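Local coordinates for endoglucanase (Acetivibrio cellulolyticus, PDB 5NRM) that contributes a scaffoldin cohesin domain that binds the dockerin of a cellulosomal enzyme and so helps fix that enzyme in the multienzyme complex, at the interface of chains A and B. Coordinates in Å, arbitrary orientation; residue numbers count along the deposited sequence, not the author numbering. Chains: chain A, Endoglucanase; chain B, DocCel5: Type I dockerin repeat domain from A. cellulolyticus family 5 endoglucanase WP_010249057 S51I, L52N mutant.

Contact 1: the interface of chains A and B. Residues chain A 63, 77-79, 81; chain B 13, 16, 52, 56, 59-60.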
loop_
_atom_site.group_PDB
_atom_site.type_symbol
_atom_site.label_atom_id
_atom_site.label_comp_id
_atom_site.label_asym_id
_atom_site.label_seq_id
_atom_site.Cartn_x
_atom_site.Cartn_y
_atom_site.Cartn_z
ATOM N N ASN A 63 -6.766 -1.924 -9.243
ATOM C CA ASN A 63 -6.507 -0.891 -8.231
ATOM C C ASN A 63 -5.474 -1.246 -7.232
ATOM O O ASN A 63 -5.001 -0.367 -6.512
ATOM C CB ASN A 63 -7.795 -0.645 -7.452
ATOM C CG ASN A 63 -8.875 0.078 -8.268
ATOM O OD1 ASN A 63 -8.618 0.610 -9.362
ATOM N ND2 ASN A 63 -10.034 0.181 -7.685
ATOM N N LEU A 77 0.072 -1.080 -2.296
ATOM C CA LEU A 77 -0.420 0.103 -2.958
ATOM C C LEU A 77 -1.885 -0.120 -3.350
ATOM O O LEU A 77 -2.218 -1.169 -3.954
ATOM C CB LEU A 77 0.396 0.348 -4.249
ATOM C CG LEU A 77 -0.047 1.558 -5.089
ATOM C CD1 LEU A 77 0.201 2.845 -4.380
ATOM C CD2 LEU A 77 0.807 1.570 -6.345
ATOM N N PHE A 78 -2.730 0.879 -3.168
ATOM C CA PHE A 78 -4.105 0.889 -3.638
ATOM C C PHE A 78 -4.435 2.281 -4.204
ATOM O O PHE A 78 -4.057 3.310 -3.616
ATOM C CB PHE A 78 -5.121 0.571 -2.508
ATOM C CG PHE A 78 -6.545 0.817 -2.865
ATOM C CD1 PHE A 78 -7.305 -0.089 -3.675
ATOM C CD2 PHE A 78 -7.150 1.990 -2.491
ATOM C CE1 PHE A 78 -8.597 0.202 -4.027
ATOM C CE2 PHE A 78 -8.484 2.290 -2.826
ATOM C CZ PHE A 78 -9.205 1.412 -3.637
ATOM N N LEU A 79 -5.187 2.325 -5.312
ATOM C CA LEU A 79 -5.813 3.545 -5.768
ATOM C C LEU A 79 -7.106 3.222 -6.462
ATOM O O LEU A 79 -7.151 2.270 -7.271
ATOM C CB LEU A 79 -4.834 4.195 -6.797
ATOM C CG LEU A 79 -5.345 5.505 -7.452
ATOM C CD1 LEU A 79 -5.498 6.651 -6.440
ATOM C CD2 LEU A 79 -4.480 5.921 -8.611
ATOM N N TYR A 81 -8.677 3.746 -9.379
ATOM C CA TYR A 81 -8.234 4.279 -10.684
ATOM C C TYR A 81 -9.364 5.095 -11.318
ATOM O O TYR A 81 -9.038 5.937 -12.162
ATOM C CB TYR A 81 -7.869 3.152 -11.650
ATOM C CG TYR A 81 -6.421 2.717 -11.575
ATOM C CD1 TYR A 81 -5.777 2.523 -10.349
ATOM C CD2 TYR A 81 -5.683 2.533 -12.702
ATOM C CE1 TYR A 81 -4.467 2.100 -10.288
ATOM C CE2 TYR A 81 -4.372 2.071 -12.643
ATOM C CZ TYR A 81 -3.762 1.879 -11.440
ATOM O OH TYR A 81 -2.459 1.441 -11.290
ATOM N N SER B 13 0.998 7.645 -2.158
ATOM C CA SER B 13 -0.154 7.306 -2.966
ATOM C C SER B 13 -1.103 8.493 -3.227
ATOM O O SER B 13 -1.912 8.454 -4.161
ATOM C CB SER B 13 -0.948 6.152 -2.304
ATOM O OG SER B 13 -1.399 6.512 -0.992
ATOM N N PHE B 16 0.370 9.760 -6.343
ATOM C CA PHE B 16 -0.119 8.870 -7.399
ATOM C C PHE B 16 -1.546 9.176 -7.819
ATOM O O PHE B 16 -1.850 9.191 -8.994
ATOM C CB PHE B 16 -0.024 7.467 -6.812
ATOM C CG PHE B 16 -0.234 6.279 -7.743
ATOM C CD1 PHE B 16 0.453 6.154 -8.904
ATOM C CD2 PHE B 16 -1.047 5.259 -7.349
ATOM C CE1 PHE B 16 0.313 5.019 -9.677
ATOM C CE2 PHE B 16 -1.215 4.112 -8.144
ATOM C CZ PHE B 16 -0.530 4.014 -9.322
ATOM N N PHE B 52 2.783 7.763 -14.760
ATOM C CA PHE B 52 1.929 7.117 -13.734
ATOM C C PHE B 52 2.355 5.661 -13.523
ATOM O O PHE B 52 2.543 5.230 -12.378
ATOM C CB PHE B 52 0.469 7.209 -14.222
ATOM C CG PHE B 52 -0.551 6.514 -13.384
ATOM C CD1 PHE B 52 -1.028 7.087 -12.228
ATOM C CD2 PHE B 52 -1.057 5.281 -13.777
ATOM C CE1 PHE B 52 -1.992 6.416 -11.448
ATOM C CE2 PHE B 52 -2.002 4.624 -13.002
ATOM C CZ PHE B 52 -2.505 5.208 -11.864
ATOM N N ARG B 56 3.946 4.004 -10.039
ATOM C CA ARG B 56 3.429 2.757 -9.443
ATOM C C ARG B 56 4.610 1.815 -9.148
ATOM O O ARG B 56 4.694 1.264 -8.056
ATOM C CB ARG B 56 2.366 2.042 -10.333
ATOM C CG ARG B 56 1.869 0.673 -9.761
ATOM C CD ARG B 56 0.635 0.123 -10.538
ATOM N NE ARG B 56 0.164 -1.252 -10.137
ATOM C CZ ARG B 56 -0.924 -1.506 -9.357
ATOM N NH1 ARG B 56 -1.725 -0.498 -8.860
ATOM N NH2 ARG B 56 -1.215 -2.727 -9.048
ATOM N N LEU B 59 6.435 3.094 -6.031
ATOM C CA LEU B 59 5.694 2.900 -4.796
ATOM C C LEU B 59 5.641 1.423 -4.425
ATOM O O LEU B 59 5.514 1.124 -3.222
ATOM C CB LEU B 59 4.277 3.457 -4.962
ATOM C CG LEU B 59 4.278 4.989 -5.008
ATOM C CD1 LEU B 59 2.864 5.511 -5.352
ATOM C CD2 LEU B 59 4.793 5.628 -3.705
ATOM N N LEU B 60 5.735 0.545 -5.411
ATOM C CA LEU B 60 5.825 -0.894 -5.160
ATOM C C LEU B 60 7.249 -1.425 -4.860
ATOM O O LEU B 60 7.441 -2.610 -4.738
ATOM C CB LEU B 60 5.156 -1.733 -6.264
ATOM C CG LEU B 60 3.626 -1.611 -6.290
ATOM C CD1 LEU B 60 3.038 -2.183 -7.570
ATOM C CD2 LEU B 60 3.030 -2.180 -5.034
#
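A:Leu77 packs among B:Phe16, the aliphatic part of B:Arg56, B:Leu59 and B:Leu60, and the partner hides 93 Å² of its surface. Its CG is anti to the backbone N (chi1 178°), which carries both methyls out toward chain B. A:Leu77 CD2 lies over one face of the B:Phe16 ring near its rim, 3.7 Å from B:Phe16 CE2. The same methyl touches B:Arg56 CG. A:Leu77 CD1 meets B:Leu59 CD1 at 3.9 Å, the two side chains crossing at about a right angle. B:Leu60 CD2 closes against A:Leu77 CB. A:Leu79 CD2 lies over the other face of B:Phe16, 3.7 Å from B:Phe16 CD2, so the two leucines hold the ring between them. It also meets the edge of the B:Phe52 ring, in its plane.

A:Tyr81 and B:Phe52 pack edge to face, with ring planes 78° apart. B:Phe52 turns its edge to one face of A:Tyr81, offset toward the tyrosine rim, and B:Phe52 CE2 comes within 3.5 Å of A:Tyr81 CE2. A:Tyr81 OH and B:Arg56 NH1 are 3.2 Å apart, a long, steeply angled and probably weak hydrogen bond. B:Arg56 runs extended to NE and then turns its guanidinium (chi4 103°), steeply to the tyrosine ring.

Behind this shell, B:Phe52 CE1 sits over the rim of one B:Phe16 face, tying the two dockerin rings together. In the cohesin, A:Tyr81 N donates to A:Asn63 OD1 at 3.1 Å, nearly straight at the hydrogen but from above the amide plane. This bond anchors the tyrosine backbone.

The cohesin residues come from the end of strand 73-79, the loop after it and helix 60-63 of the beta-sandwich. They face dockerin helices 13-23 and 49-59 and the residue after the second.

Contact 2: the interface of chains A and B. Residues chain A 36, 120-121, 128; chain B 12-14.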
loop_
_atom_site.group_PDB
_atom_site.type_symbol
_atom_site.label_atom_id
_atom_site.label_comp_id
_atom_site.label_asym_id
_atom_site.label_seq_id
_atom_site.Cartn_x
_atom_site.Cartn_y
_atom_site.Cartn_z
ATOM N N ASP A 36 -0.761 3.576 0.671
ATOM C CA ASP A 36 0.537 2.988 0.483
ATOM C C ASP A 36 1.177 2.747 1.798
ATOM O O ASP A 36 1.187 3.613 2.651
ATOM C CB ASP A 36 1.472 3.809 -0.467
ATOM C CG ASP A 36 1.943 5.119 0.145
ATOM O OD1 ASP A 36 1.113 6.011 0.139
ATOM O OD2 ASP A 36 3.091 5.200 0.622
ATOM N N THR A 120 0.448 5.988 4.271
ATOM C CA THR A 120 -0.420 7.019 3.781
ATOM C C THR A 120 -1.754 6.489 3.257
ATOM O O THR A 120 -1.784 5.504 2.538
ATOM C CB THR A 120 0.252 7.853 2.691
ATOM O OG1 THR A 120 1.441 8.451 3.238
ATOM C CG2 THR A 120 -0.693 8.955 2.111
ATOM N N PHE A 121 -2.832 7.121 3.727
ATOM C CA PHE A 121 -4.197 6.893 3.225
ATOM C C PHE A 121 -4.819 8.181 2.846
ATOM O O PHE A 121 -4.650 9.216 3.556
ATOM C CB PHE A 121 -5.043 6.243 4.319
ATOM C CG PHE A 121 -4.559 4.895 4.691
ATOM C CD1 PHE A 121 -4.998 3.755 4.034
ATOM C CD2 PHE A 121 -3.644 4.765 5.721
ATOM C CE1 PHE A 121 -4.505 2.517 4.385
ATOM C CE2 PHE A 121 -3.154 3.515 6.084
ATOM C CZ PHE A 121 -3.591 2.399 5.417
ATOM N N PRO A 128 -5.398 13.394 3.497
ATOM C CA PRO A 128 -4.809 12.353 4.297
ATOM C C PRO A 128 -5.646 12.002 5.528
ATOM O O PRO A 128 -6.205 12.899 6.148
ATOM C CB PRO A 128 -3.464 12.942 4.719
ATOM C CG PRO A 128 -3.255 14.065 3.852
ATOM C CD PRO A 128 -4.608 14.624 3.535
ATOM N N ASN B 12 4.126 9.528 -2.356
ATOM C CA ASN B 12 3.217 8.551 -1.797
ATOM C C ASN B 12 1.960 8.414 -2.666
ATOM O O ASN B 12 1.908 8.921 -3.793
ATOM C CB ASN B 12 2.914 8.880 -0.313
ATOM C CG ASN B 12 2.153 10.204 -0.122
ATOM O OD1 ASN B 12 1.366 10.603 -0.979
ATOM N ND2 ASN B 12 2.359 10.828 1.036
ATOM N N SER B 13 0.998 7.645 -2.158
ATOM C CA SER B 13 -0.154 7.306 -2.966
ATOM C C SER B 13 -1.103 8.493 -3.227
ATOM O O SER B 13 -1.912 8.454 -4.161
ATOM C CB SER B 13 -0.948 6.152 -2.304
ATOM O OG SER B 13 -1.399 6.512 -0.992
ATOM N N ILE B 14 -0.963 9.546 -2.435
ATOM C CA ILE B 14 -1.702 10.796 -2.762
ATOM C C ILE B 14 -1.074 11.512 -3.991
ATOM O O ILE B 14 -1.809 11.986 -4.846
ATOM C CB ILE B 14 -1.858 11.706 -1.533
ATOM C CG1 ILE B 14 -2.820 10.988 -0.515
ATOM C CG2 ILE B 14 -2.299 13.078 -1.962
ATOM C CD1 ILE B 14 -2.987 11.682 0.838
#
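A:Asp36 OD1 is gripped by two groups of B:Ser13. The backbone N of B:Ser13 donates to A:Asp36 OD1 at 2.8 Å, with 156° at the hydrogen. This N-H arrives from well above the carboxylate plane. The hydroxyl B:Ser13 OG also donates to A:Asp36 OD1 at 2.8 Å, using the anti lone pair of that oxygen, away from OD2. One carboxylate oxygen thus reads both the backbone and the side chain of the serine. The serine OG lies between its own backbone N and carbonyl carbon (chi1 59°), which turns the hydroxyl toward the same acceptor as the N-H.

B:Ser13 is the first residue of helix 13-23. The positive end of the helix dipole would help stabilise a negative charge on A:Asp36. The other carboxylate oxygen, OD2, lies beside B:Asn12 CB, so the aspartate also packs against the residue before the helix.

Alongside A:Asp36, A:Thr120 packs on the start of the helix. Its methyl, A:Thr120 CG2, lies 3.8 Å from both B:Asn12 CG and B:Ile14 CD1. A:Thr120 OG1 comes only within 3.4 Å of B:Asn12 ND2, a loose polar approach. The tip methyl B:Ile14 CD1 also reaches A:Pro128 CG at 3.9 Å. The isoleucine chain runs out extended from CA to CD1 (chi2 174°), so that this methyl touches both cohesin residues.

Within the dockerin, B:Asn12 OD1 accepts from B:Ile14 N at 2.9 Å. This bond caps the start of the helix and steadies the amide beside A:Thr120. It is bent, and the donor is tilted from the amide plane.

The site is a polar anchor with an apolar flank. It presents B:Asn12, B:Ser13 and B:Ile14, at the end of a dockerin EF-hand-like calcium loop and the start of its helix, to strands 34-41 and 118-122 and the loop of A:Pro128. It so helps the cohesin recognise and hold its enzyme-borne partner.

The C-alpha centres of contact 1 and contact 2 are about 9 Å apart, and the two form one continuous cohesin-dockerin surface. They share B:Ser13, whose CB borders the apolar patch while its polar groups serve the other site. Helix 13-23 supplies both contacts: its start feeds contact 2, and the next turn feeds contact 1. Helix 49-59 adds to contact 1. On the cohesin, strands 34-41, 73-79 and 118-122 contribute. Contact 1 supplies mainly apolar burial and contact 2 a directional polar anchor, which together would set how the dockerin is oriented on the scaffoldin.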